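Long-range contacts in PHOX (Pseudomonas fluorescens, PDB 4A9V), which probably hydrolyses phosphate monoesters as a PhoX-family alkaline phosphatase, using a complex iron-calcium cofactor in a beta-propeller: residues Asp14-Ala19 with Ile521-Val526; Ile24-Gly29 with Met574-Glu579. All blocks are in the same frame, centred on the assembly; numbering follows the deposited sequence. Where two conformers were deposited one is given.

Contact 1: residues Asp14-Ala19 with Ile521-Val526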
loop_
_atom_site.group_PDB
_atom_site.type_symbol
_atom_site.label_atom_id
_atom_site.label_comp_id
_atom_site.label_asym_id
_atom_site.label_seq_id
_atom_site.Cartn_x
_atom_site.Cartn_y
_atom_site.Cartn_z
ATOM N N ASP A 14 0.466 14.139 24.017
ATOM C CA ASP A 14 0.699 15.488 23.509
ATOM C C ASP A 14 1.405 15.435 22.165
ATOM O O ASP A 14 2.377 14.701 21.990
ATOM C CB ASP A 14 1.563 16.285 24.488
ATOM C CG ASP A 14 0.816 16.672 25.742
ATOM O OD1 ASP A 14 -0.406 16.429 25.801
ATOM O OD2 ASP A 14 1.399 17.411 26.564
ATOM N N SER A 15 0.933 16.239 21.221
ATOM C CA SER A 15 1.529 16.311 19.900
ATOM C C SER A 15 3.017 16.651 19.995
ATOM O O SER A 15 3.400 17.596 20.688
ATOM C CB SER A 15 0.794 17.377 19.092
ATOM O OG SER A 15 1.200 17.344 17.740
ATOM N N ILE A 16 3.855 15.858 19.331
ATOM C CA ILE A 16 5.303 16.020 19.414
ATOM C C ILE A 16 5.786 16.987 18.336
ATOM O O ILE A 16 5.114 17.181 17.321
ATOM C CB ILE A 16 6.055 14.674 19.302
ATOM C CG1 ILE A 16 5.986 14.081 17.890
ATOM C CG2 ILE A 16 5.505 13.682 20.318
ATOM C CD1 ILE A 16 6.969 12.945 17.687
ATOM N N PRO A 17 6.958 17.597 18.546
ATOM C CA PRO A 17 7.469 18.486 17.509
ATOM C C PRO A 17 7.935 17.737 16.264
ATOM O O PRO A 17 8.381 16.598 16.345
ATOM C CB PRO A 17 8.643 19.212 18.178
ATOM C CG PRO A 17 8.937 18.475 19.430
ATOM C CD PRO A 17 7.764 17.615 19.780
ATOM N N ALA A 18 7.873 18.404 15.119
ATOM C CA ALA A 18 8.549 17.918 13.927
ATOM C C ALA A 18 10.033 17.755 14.226
ATOM O O ALA A 18 10.579 18.469 15.072
ATOM C CB ALA A 18 8.340 18.889 12.779
ATOM N N ALA A 19 10.695 16.858 13.507
ATOM C CA ALA A 19 12.100 16.577 13.764
ATOM C C ALA A 19 12.827 16.219 12.480
ATOM O O ALA A 19 12.209 15.811 11.493
ATOM C CB ALA A 19 12.234 15.460 14.786
ATOM N N ILE A 521 -5.983 16.466 15.091
ATOM C CA ILE A 521 -4.823 15.685 14.669
ATOM C C ILE A 521 -3.618 16.060 15.529
ATOM O O ILE A 521 -3.334 17.249 15.711
ATOM C CB ILE A 521 -4.491 15.952 13.183
ATOM C CG1 ILE A 521 -5.672 15.539 12.300
ATOM C CG2 ILE A 521 -3.234 15.204 12.779
ATOM C CD1 ILE A 521 -5.610 16.072 10.882
ATOM N N ARG A 522 -2.930 15.053 16.065
ATOM C CA ARG A 522 -1.696 15.249 16.828
ATOM C C ARG A 522 -0.563 14.425 16.227
ATOM O O ARG A 522 -0.753 13.266 15.859
ATOM C CB ARG A 522 -1.902 14.854 18.293
ATOM C CG ARG A 522 -2.936 15.700 19.010
ATOM C CD ARG A 522 -3.038 15.349 20.480
ATOM N NE ARG A 522 -4.146 16.077 21.071
ATOM C CZ ARG A 522 -4.455 16.072 22.356
ATOM N NH1 ARG A 522 -3.736 15.370 23.211
ATOM N NH2 ARG A 522 -5.523 16.732 22.765
ATOM N N ARG A 523 0.630 15.003 16.156
ATOM C CA ARG A 523 1.804 14.276 15.685
ATOM C C ARG A 523 2.294 13.319 16.761
ATOM O O ARG A 523 2.450 13.709 17.924
ATOM C CB ARG A 523 2.922 15.245 15.289
ATOM C CG ARG A 523 4.062 14.568 14.553
ATOM C CD ARG A 523 5.174 15.536 14.176
ATOM N NE ARG A 523 4.727 16.558 13.234
ATOM C CZ ARG A 523 4.510 17.834 13.540
ATOM N NH1 ARG A 523 4.680 18.284 14.777
ATOM N NH2 ARG A 523 4.188 18.692 12.584
ATOM N N PHE A 524 2.524 12.067 16.369
ATOM C CA PHE A 524 2.865 10.994 17.304
ATOM C C PHE A 524 4.318 10.528 17.167
ATOM O O PHE A 524 4.956 10.238 18.177
ATOM C CB PHE A 524 1.907 9.811 17.108
ATOM C CG PHE A 524 2.234 8.616 17.957
ATOM C CD1 PHE A 524 1.836 8.553 19.278
ATOM C CD2 PHE A 524 2.908 7.533 17.419
ATOM C CE1 PHE A 524 2.161 7.458 20.060
ATOM C CE2 PHE A 524 3.203 6.423 18.188
ATOM C CZ PHE A 524 2.807 6.374 19.505
ATOM N N MET A 525 4.804 10.367 15.937
ATOM C CA MET A 525 6.135 9.813 15.692
ATOM C C MET A 525 6.774 10.545 14.522
ATOM O O MET A 525 6.104 10.886 13.548
ATOM C CB MET A 525 6.045 8.314 15.373
ATOM C CG MET A 525 7.394 7.632 15.226
ATOM S SD MET A 525 7.249 5.898 14.748
ATOM C CE MET A 525 6.998 6.065 12.990
ATOM N N VAL A 526 8.083 10.754 14.610
ATOM C CA VAL A 526 8.868 11.182 13.467
ATOM C C VAL A 526 9.946 10.147 13.188
ATOM O O VAL A 526 10.539 9.589 14.113
ATOM C CB VAL A 526 9.520 12.566 13.696
ATOM C CG1 VAL A 526 10.274 12.986 12.447
ATOM C CG2 VAL A 526 8.479 13.607 14.090
#

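Contact 2: residues Ile24-Gly29 with Met574-Glu579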
loop_
_atom_site.group_PDB
_atom_site.type_symbol
_atom_site.label_atom_id
_atom_site.label_comp_id
_atom_site.label_asym_id
_atom_site.label_seq_id
_atom_site.Cartn_x
_atom_site.Cartn_y
_atom_site.Cartn_z
ATOM N N ILE A 24 14.063 7.642 15.565
ATOM C CA ILE A 24 12.638 7.677 15.869
ATOM C C ILE A 24 12.393 8.616 17.047
ATOM O O ILE A 24 13.010 8.477 18.094
ATOM C CB ILE A 24 12.139 6.270 16.273
ATOM C CG1 ILE A 24 12.344 5.260 15.144
ATOM C CG2 ILE A 24 10.685 6.328 16.711
ATOM C CD1 ILE A 24 11.358 5.395 14.013
ATOM N N SER A 25 11.475 9.555 16.876
ATOM C CA SER A 25 11.021 10.418 17.955
ATOM C C SER A 25 9.578 10.075 18.295
ATOM O O SER A 25 8.759 9.898 17.389
ATOM C CB SER A 25 11.113 11.884 17.514
ATOM O OG SER A 25 12.431 12.211 17.107
ATOM N N LEU A 26 9.268 10.049 19.591
ATOM C CA LEU A 26 7.956 9.636 20.090
ATOM C C LEU A 26 7.542 10.571 21.225
ATOM O O LEU A 26 8.365 11.330 21.725
ATOM C CB LEU A 26 8.024 8.199 20.601
ATOM C CG LEU A 26 8.129 7.132 19.517
ATOM C CD1 LEU A 26 8.683 5.844 20.102
ATOM C CD2 LEU A 26 6.782 6.885 18.857
ATOM N N PRO A 27 6.307 10.433 21.724
ATOM C CA PRO A 27 5.933 11.215 22.895
ATOM C C PRO A 27 6.579 10.664 24.154
ATOM O O PRO A 27 7.068 9.533 24.174
ATOM C CB PRO A 27 4.396 11.080 22.948
ATOM C CG PRO A 27 3.996 10.469 21.635
ATOM C CD PRO A 27 5.176 9.639 21.224
ATOM N N LYS A 28 6.518 11.444 25.220
ATOM C CA LYS A 28 7.019 10.997 26.510
ATOM C C LYS A 28 6.322 9.704 26.920
ATOM O O LYS A 28 5.117 9.550 26.733
ATOM C CB LYS A 28 6.794 12.079 27.570
ATOM C CG LYS A 28 7.883 13.140 27.616
ATOM C CD LYS A 28 7.569 14.320 26.707
ATOM C CE LYS A 28 7.049 15.516 27.491
ATOM N NZ LYS A 28 5.566 15.637 27.425
ATOM N N GLY A 29 7.093 8.768 27.460
ATOM C CA GLY A 29 6.539 7.522 27.969
ATOM C C GLY A 29 6.420 6.422 26.932
ATOM O O GLY A 29 5.923 5.342 27.232
ATOM N N MET A 574 9.303 -1.564 13.168
ATOM C CA MET A 574 9.496 -1.147 14.549
ATOM C C MET A 574 8.312 -1.584 15.393
ATOM O O MET A 574 7.178 -1.588 14.927
ATOM C CB MET A 574 9.618 0.379 14.632
ATOM C CG MET A 574 10.625 0.981 13.668
ATOM S SD MET A 574 12.306 0.363 13.886
ATOM C CE MET A 574 12.686 0.962 15.529
ATOM N N ALA A 575 8.592 -1.882 16.657
ATOM C CA ALA A 575 7.571 -2.100 17.670
ATOM C C ALA A 575 7.543 -0.914 18.627
ATOM O O ALA A 575 8.564 -0.577 19.235
ATOM C CB ALA A 575 7.867 -3.379 18.441
ATOM N N ILE A 576 6.399 -0.238 18.693
ATOM C CA ILE A 576 6.205 0.921 19.550
ATOM C C ILE A 576 5.331 0.512 20.734
ATOM O O ILE A 576 4.262 -0.074 20.556
ATOM C CB ILE A 576 5.490 2.056 18.788
ATOM C CG1 ILE A 576 6.153 2.348 17.433
ATOM C CG2 ILE A 576 5.353 3.287 19.668
ATOM C CD1 ILE A 576 7.619 2.698 17.480
ATOM N N THR A 577 5.804 0.819 21.939
ATOM C CA THR A 577 5.098 0.467 23.162
ATOM C C THR A 577 5.137 1.645 24.138
ATOM O O THR A 577 5.943 2.565 23.998
ATOM C CB THR A 577 5.727 -0.772 23.829
ATOM O OG1 THR A 577 7.121 -0.534 24.050
ATOM C CG2 THR A 577 5.549 -2.016 22.963
ATOM N N ARG A 578 4.292 1.573 25.163
ATOM C CA ARG A 578 4.384 2.457 26.320
ATOM C C ARG A 578 5.251 1.833 27.408
ATOM O O ARG A 578 5.101 0.659 27.743
ATOM C CB ARG A 578 2.985 2.760 26.874
ATOM C CG ARG A 578 2.216 3.774 26.041
ATOM C CD ARG A 578 0.724 3.758 26.328
ATOM N NE ARG A 578 0.421 3.975 27.734
ATOM C CZ ARG A 578 -0.772 4.327 28.205
ATOM N NH1 ARG A 578 -1.796 4.504 27.385
ATOM N NH2 ARG A 578 -0.948 4.470 29.510
ATOM N N GLU A 579 6.061 2.670 28.051
ATOM C CA GLU A 579 6.837 2.249 29.211
ATOM C C GLU A 579 5.937 1.707 30.318
ATOM O O GLU A 579 6.310 0.763 31.017
ATOM C CB GLU A 579 7.683 3.417 29.733
ATOM C CG GLU A 579 8.748 3.875 28.746
ATOM C CD GLU A 579 9.337 5.233 29.088
ATOM O OE1 GLU A 579 8.980 5.798 30.144
ATOM O OE2 GLU A 579 10.168 5.732 28.299
#

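Contact 1: residues Asp14-Ala19 with Ile521-Val526
Arg523 NH1 is gripped twice, by the carbonyls of Ile16 and Gln472. The bond from Arg523 NH1 to Ile16 O is 2.8 Å long and lies in both the carbonyl and guanidinium planes, so the carbonyl meets the group at its edge. CG stands anti to the backbone N (chi1 -169°), and a bend at chi3 (-64°) brings the guanidinium across to the Ile16 carbonyl and against Ala18. Gln510 OE1 takes NE and Met474 O takes NH2, fixing the group's rotation, while Ala18 CB sits 4.0 Å above the plane, over its centre. The backbone of Arg523 is used as well: its N donates to Ser15 OG at 2.9 Å, an oxygen also bonded to Gln472 OE1, and its O accepts Ile16 N at 2.9 Å, nearly straight (168°). Ile16 CD1 packs 3.4 Å from Phe524 O, a buried carbonyl lacking a polar partner; Phe524 and Met525 both stand opposite Met511, a classic beta bulge. An alanine in place of Arg523 would probably loosen the hold on Ile16 O and on the Gln472 and Met474 carbonyls. An irregular N-terminal segment is thus bound along the outermost strand of a four-stranded propeller sheet by three hydrogen bonds that all involve Arg523, two through its main chain and one through its guanidinium, whose positive charge is probably stabilised by neutral carbonyl and amide oxygens.

Contact 2: residues Ile24-Gly29 with Met574-Glu579
The tight end of this contact is a single backbone bond, Glu579 N to Gly29 O, 2.8 Å long and close to straight at 168°. The donor stands above the carbonyl plane, and Gly29 O also takes a CA-H contact from Arg578 CA at 3.4 Å. Glu579 folds back over the glycine: its extended chain carries CG to 3.5 Å from Gly29 O and OE1 to 3.7 Å from Gly29 CA. Gly29 itself adopts a positive phi (88°), at which a CB would jam against the carbonyl of Lys28, so the backbone here calls for glycine. The bond lies where the N-terminal chain enters strand 30-37, an outermost strand of the four-stranded antiparallel sheet with 572-578, consistent with the closing blade of the beta-propeller. It continues the register of the Thr577-Lys31 backbone pairing by one step.

Towards Ile24 the two backbones part and the packing thins. Leu26 and Ile576 meet tip to tip, CD2 to CG2, at 4.0 Å, and Ile24 CG1 only reaches Met574 CE at 4.3 Å. Met525 and Ile549 also touch Ile24. Solvent reaches the tight end at Glu579, an exposed residue, whereas the neighbouring Arg578 is buried, its NE in a salt bridge with Asp580 and its NH1 bonded to the carbonyls of Ile583 and His587. Chemically, then, one main-chain hydrogen bond extends the antiparallel register past the strand end, and a few apolar side-chain contacts, at 4.0 Å (Leu26 CD2 to Ile576 CG2) and beyond, join the segments where their backbones diverge.

How the contacts relate
Following the chain from the N terminus, Asp14-Ala19 comes first and closes a loop of 501 residues onto strand 521-526; Ile24-Gly29 follows and closes one of 544 residues onto Met574-Glu579. The segments alternate, so the two contacts cross rather than nest. Contact 1 lays the N-terminal chain on the sheet of strands 478-483, 489-493, 510-514 and 521-526, whereas contact 2 leads it into strand 30-37, which joins strands 532-538, 544-550 and 572-578 in the next sheet, consistent with the Velcro closure of a beta-propeller. With centres 12 Å apart, the contacts also touch: Ser25 N probably donates to Val526 O at 2.9 Å, linking the two sheets through the loop between them.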